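Local coordinates for soluble lytic transglycosylase B3 (Pseudomonas aeruginosa, PDB 5ANZ), which probably cleaves the glycan strands of peptidoglycan as a lytic transglycosylase, in the turnover of the bacterial cell wall, at residues R362-E367 with A412-L417; A396-Q399 with P404-G407. All coordinates share one frame; numbering follows the deposited sequence.

Interaction 1: residues R362-E367 with A412-L417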
loop_
_atom_site.group_PDB
_atom_site.type_symbol
_atom_site.label_atom_id
_atom_site.label_comp_id
_atom_site.label_asym_id
_atom_site.label_seq_id
_atom_site.Cartn_x
_atom_site.Cartn_y
_atom_site.Cartn_z
ATOM N N ARG A 362 -12.299 14.674 5.802
ATOM C CA ARG A 362 -12.865 14.326 4.502
ATOM C C ARG A 362 -13.731 15.460 3.938
ATOM O O ARG A 362 -13.601 15.834 2.768
ATOM C CB ARG A 362 -13.689 13.042 4.595
ATOM C CG ARG A 362 -14.214 12.577 3.250
ATOM C CD ARG A 362 -15.156 11.399 3.385
ATOM N NE ARG A 362 -15.767 11.061 2.101
ATOM C CZ ARG A 362 -16.827 11.682 1.594
ATOM N NH1 ARG A 362 -17.396 12.678 2.261
ATOM N NH2 ARG A 362 -17.318 11.309 0.420
ATOM N N SER A 363 -14.608 16.016 4.768
ATOM C CA SER A 363 -15.447 17.114 4.312
ATOM C C SER A 363 -14.573 18.329 4.003
ATOM O O SER A 363 -14.882 19.104 3.111
ATOM C CB SER A 363 -16.520 17.460 5.342
ATOM O OG SER A 363 -15.947 17.854 6.572
ATOM N N GLN A 364 -13.463 18.472 4.722
ATOM C CA GLN A 364 -12.551 19.585 4.471
ATOM C C GLN A 364 -11.816 19.445 3.147
ATOM O O GLN A 364 -11.513 20.456 2.492
ATOM C CB GLN A 364 -11.545 19.720 5.618
ATOM C CG GLN A 364 -12.126 20.416 6.839
ATOM C CD GLN A 364 -11.170 20.445 8.012
ATOM O OE1 GLN A 364 -10.221 19.665 8.076
ATOM N NE2 GLN A 364 -11.419 21.353 8.952
ATOM N N ARG A 365 -11.513 18.211 2.749
ATOM C CA ARG A 365 -10.863 17.992 1.459
ATOM C C ARG A 365 -11.804 18.359 0.313
ATOM O O ARG A 365 -11.381 18.909 -0.714
ATOM C CB ARG A 365 -10.403 16.543 1.318
ATOM C CG ARG A 365 -9.256 16.162 2.261
ATOM C CD ARG A 365 -8.644 14.814 1.896
ATOM N NE ARG A 365 -9.595 13.711 2.002
ATOM C CZ ARG A 365 -9.812 13.013 3.113
ATOM N NH1 ARG A 365 -9.156 13.308 4.228
ATOM N NH2 ARG A 365 -10.690 12.022 3.111
ATOM N N ILE A 366 -13.081 18.045 0.484
ATOM C CA ILE A 366 -14.087 18.404 -0.506
ATOM C C ILE A 366 -14.256 19.906 -0.548
ATOM O O ILE A 366 -14.329 20.510 -1.629
ATOM C CB ILE A 366 -15.435 17.719 -0.198
ATOM C CG1 ILE A 366 -15.335 16.233 -0.539
ATOM C CG2 ILE A 366 -16.580 18.387 -0.963
ATOM C CD1 ILE A 366 -16.379 15.376 0.156
ATOM N N GLU A 367 -14.300 20.515 0.632
ATOM C CA GLU A 367 -14.438 21.960 0.716
ATOM C C GLU A 367 -13.252 22.630 0.031
ATOM O O GLU A 367 -13.426 23.623 -0.679
ATOM C CB GLU A 367 -14.541 22.429 2.168
ATOM C CG GLU A 367 -14.971 23.885 2.304
ATOM C CD GLU A 367 -14.956 24.378 3.740
ATOM O OE1 GLU A 367 -14.692 23.568 4.657
ATOM O OE2 GLU A 367 -15.206 25.585 3.948
ATOM N N ALA A 412 -4.729 25.760 7.373
ATOM C CA ALA A 412 -4.424 27.174 7.191
ATOM C C ALA A 412 -4.705 27.617 5.754
ATOM O O ALA A 412 -5.139 28.746 5.520
ATOM C CB ALA A 412 -2.981 27.458 7.561
ATOM N N LEU A 413 -4.464 26.726 4.793
ATOM C CA LEU A 413 -4.798 27.019 3.398
ATOM C C LEU A 413 -6.305 27.151 3.228
ATOM O O LEU A 413 -6.796 28.071 2.575
ATOM C CB LEU A 413 -4.272 25.929 2.470
ATOM C CG LEU A 413 -4.632 26.067 0.989
ATOM C CD1 LEU A 413 -4.121 27.385 0.425
ATOM C CD2 LEU A 413 -4.063 24.883 0.208
ATOM N N LEU A 414 -7.039 26.215 3.818
ATOM C CA LEU A 414 -8.485 26.286 3.805
ATOM C C LEU A 414 -8.986 27.573 4.487
ATOM O O LEU A 414 -9.927 28.209 4.005
ATOM C CB LEU A 414 -9.081 25.051 4.485
ATOM C CG LEU A 414 -10.565 24.811 4.223
ATOM C CD1 LEU A 414 -10.826 24.731 2.722
ATOM C CD2 LEU A 414 -11.015 23.537 4.915
ATOM N N ASP A 415 -8.356 27.959 5.598
ATOM C CA ASP A 415 -8.751 29.179 6.318
ATOM C C ASP A 415 -8.491 30.441 5.494
ATOM O O ASP A 415 -9.269 31.396 5.533
ATOM C CB ASP A 415 -8.013 29.291 7.654
ATOM C CG ASP A 415 -8.504 28.292 8.680
ATOM O OD1 ASP A 415 -9.667 27.845 8.571
ATOM O OD2 ASP A 415 -7.724 27.960 9.599
ATOM N N ARG A 416 -7.380 30.453 4.771
ATOM C CA ARG A 416 -7.051 31.590 3.916
ATOM C C ARG A 416 -8.070 31.700 2.786
ATOM O O ARG A 416 -8.554 32.788 2.471
ATOM C CB ARG A 416 -5.634 31.455 3.355
ATOM C CG ARG A 416 -5.254 32.532 2.357
ATOM C CD ARG A 416 -5.209 33.911 2.998
ATOM N NE ARG A 416 -4.011 34.647 2.601
ATOM C CZ ARG A 416 -3.896 35.332 1.468
ATOM N NH1 ARG A 416 -4.908 35.376 0.611
ATOM N NH2 ARG A 416 -2.767 35.971 1.190
ATOM N N LEU A 417 -8.399 30.556 2.194
ATOM C CA LEU A 417 -9.352 30.484 1.092
ATOM C C LEU A 417 -10.738 31.017 1.437
ATOM O O LEU A 417 -11.427 31.547 0.566
ATOM C CB LEU A 417 -9.470 29.036 0.608
ATOM C CG LEU A 417 -8.360 28.585 -0.341
ATOM C CD1 LEU A 417 -8.321 27.070 -0.450
ATOM C CD2 LEU A 417 -8.568 29.207 -1.710
#

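Interaction 2: residues A396-Q399 with P404-G407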
loop_
_atom_site.group_PDB
_atom_site.type_symbol
_atom_site.label_atom_id
_atom_site.label_comp_id
_atom_site.label_asym_id
_atom_site.label_seq_id
_atom_site.Cartn_x
_atom_site.Cartn_y
_atom_site.Cartn_z
ATOM N N ALA A 396 -0.897 26.197 -7.510
ATOM C CA ALA A 396 -1.201 27.489 -8.132
ATOM C C ALA A 396 -1.737 28.465 -7.084
ATOM O O ALA A 396 -1.419 29.658 -7.093
ATOM C CB ALA A 396 -2.206 27.327 -9.259
ATOM N N CYS A 397 -2.547 27.936 -6.168
ATOM C CA CYS A 397 -3.127 28.763 -5.126
ATOM C C CYS A 397 -2.062 29.212 -4.130
ATOM O O CYS A 397 -2.046 30.374 -3.701
ATOM C CB CYS A 397 -4.246 28.004 -4.416
ATOM S SG CYS A 397 -5.211 29.027 -3.300
ATOM N N GLN A 398 -1.165 28.298 -3.767
ATOM C CA GLN A 398 -0.078 28.639 -2.854
ATOM C C GLN A 398 0.777 29.761 -3.445
ATOM O O GLN A 398 1.128 30.723 -2.757
ATOM C CB GLN A 398 0.768 27.400 -2.541
ATOM C CG GLN A 398 0.023 26.375 -1.703
ATOM C CD GLN A 398 0.784 25.070 -1.552
ATOM O OE1 GLN A 398 1.313 24.527 -2.524
ATOM N NE2 GLN A 398 0.837 24.555 -0.325
ATOM N N GLN A 399 1.089 29.648 -4.731
ATOM C CA GLN A 399 1.872 30.672 -5.415
ATOM C C GLN A 399 1.135 32.011 -5.434
ATOM O O GLN A 399 1.754 33.066 -5.300
ATOM C CB GLN A 399 2.216 30.212 -6.835
ATOM C CG GLN A 399 3.270 29.109 -6.854
ATOM C CD GLN A 399 3.313 28.332 -8.159
ATOM O OE1 GLN A 399 2.284 28.089 -8.787
ATOM N NE2 GLN A 399 4.513 27.932 -8.566
ATOM N N PRO A 404 5.242 28.692 -0.284
ATOM C CA PRO A 404 5.947 27.622 -0.993
ATOM C C PRO A 404 4.948 26.678 -1.657
ATOM O O PRO A 404 3.958 26.295 -1.029
ATOM C CB PRO A 404 6.735 26.922 0.119
ATOM C CG PRO A 404 6.880 27.960 1.187
ATOM C CD PRO A 404 5.591 28.731 1.144
ATOM N N ALA A 405 5.199 26.319 -2.911
ATOM C CA ALA A 405 4.236 25.535 -3.679
ATOM C C ALA A 405 4.482 24.034 -3.558
ATOM O O ALA A 405 4.884 23.385 -4.526
ATOM C CB ALA A 405 4.277 25.962 -5.147
ATOM N N ASP A 406 4.239 23.473 -2.375
ATOM C CA ASP A 406 4.537 22.060 -2.158
ATOM C C ASP A 406 3.348 21.144 -2.480
ATOM O O ASP A 406 3.478 19.918 -2.455
ATOM C CB ASP A 406 5.019 21.819 -0.716
ATOM C CG ASP A 406 4.006 22.259 0.341
ATOM O OD1 ASP A 406 2.828 22.516 0.001
ATOM O OD2 ASP A 406 4.397 22.332 1.534
ATOM N N GLY A 407 2.198 21.733 -2.783
ATOM C CA GLY A 407 1.023 20.945 -3.113
ATOM C C GLY A 407 0.422 20.216 -1.930
ATOM O O GLY A 407 -0.460 19.376 -2.094
#

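Interaction 1: residues R362-E367 with A412-L417
The helical segments 362-367 and 412-417 come nearest at Q364 and L414, whose CA atoms lie 7.9 Å apart, and side chains make most of the contact between them. Both belong to the putative peptidoglycan-binding domain, a small three-helix unit, and the contact packs its first helix against its last. L414 carries the whole of the second segment's share. Its CG stands anti to the backbone N (chi1 -164°), which sets the two methyls against helix 362-374, and leucine suits the place because its two branches reach different parts of that helix: CD2 the side chains, CD1 the backbone.

The branch CD2 does most of the touching, 3.8 Å from CG of Q364 and 3.7 Å from OE1 of E367. Q364 offers only its aliphatic stem, CB and CG, which slants past the leucine; its amide oxygen turns back to the backbone N of S361. Glutamine therefore suits this edge, greasy at the root and polar at the end. E367, extended throughout, runs across the leucine at about a right angle. Its other carboxylate oxygen, OE2, forms a salt bridge with R418, so the acid ties the first helix to the chain just after the last helix, beside the apolar contact. L414 also touches L368, the next residue of the first helix. Its CD1 approaches the backbone instead, 4.2 Å from C of E367.

Interaction 2: residues A396-Q399 with P404-G407
One side-chain amide, that of Q398, takes hold of the neighbouring loop with both its ends: OE1 accepts from the backbone N of G407 and NE2 donates to OD1 of D406. The segment 404-407 belongs to the loop between the second and third helices of the putative peptidoglycan-binding domain, and it turns through an inverse gamma turn centred on A405. Glutamine fits because a single planar group supplies acceptor and donor together. The G407 bond, 2.9 Å from N to OE1, lies in the carbonyl plane on a lone pair. NE2 reaches the syn side of OD1 at the same 2.9 Å, but 32° out of the carboxylate plane; the amide and carboxylate planes are turned 47° apart.

The D406 side chain sits between its own backbone N and carbonyl carbon (chi1 58°), which lets OD1 meet Q398; the same oxygen also accepts from the N of Y408, two residues on. OD2 is bound by the backbone N of H309, joining this loop to the one between strands 300-304 and 313-316. Position 407 has a positive phi, which favours glycine. At the outer edge, CB of the small A405 lies 3.7 Å from CG of Q399.

Overall arrangement
Following the chain from the N terminus, helix 362-374 comes first, then helix 388-401, the loop containing 404-407, and finally helix 411-417. Interaction 1 closes the long loop, with 44 residues between its segments. Interaction 2 closes a much shorter one, with four residues between its segments, and falls entirely within that span, so the two nest without crossing. The centres of interaction 1 and interaction 2 lie about 14 Å apart. Helix 388-401 connects them: C397, beside Q398, presents SG to L417 CD2 at 3.7 Å. This contact brings the middle helix against the last one, so that all three helices of the domain meet, while interaction 2 fastens the middle helix to the loop leading into the last.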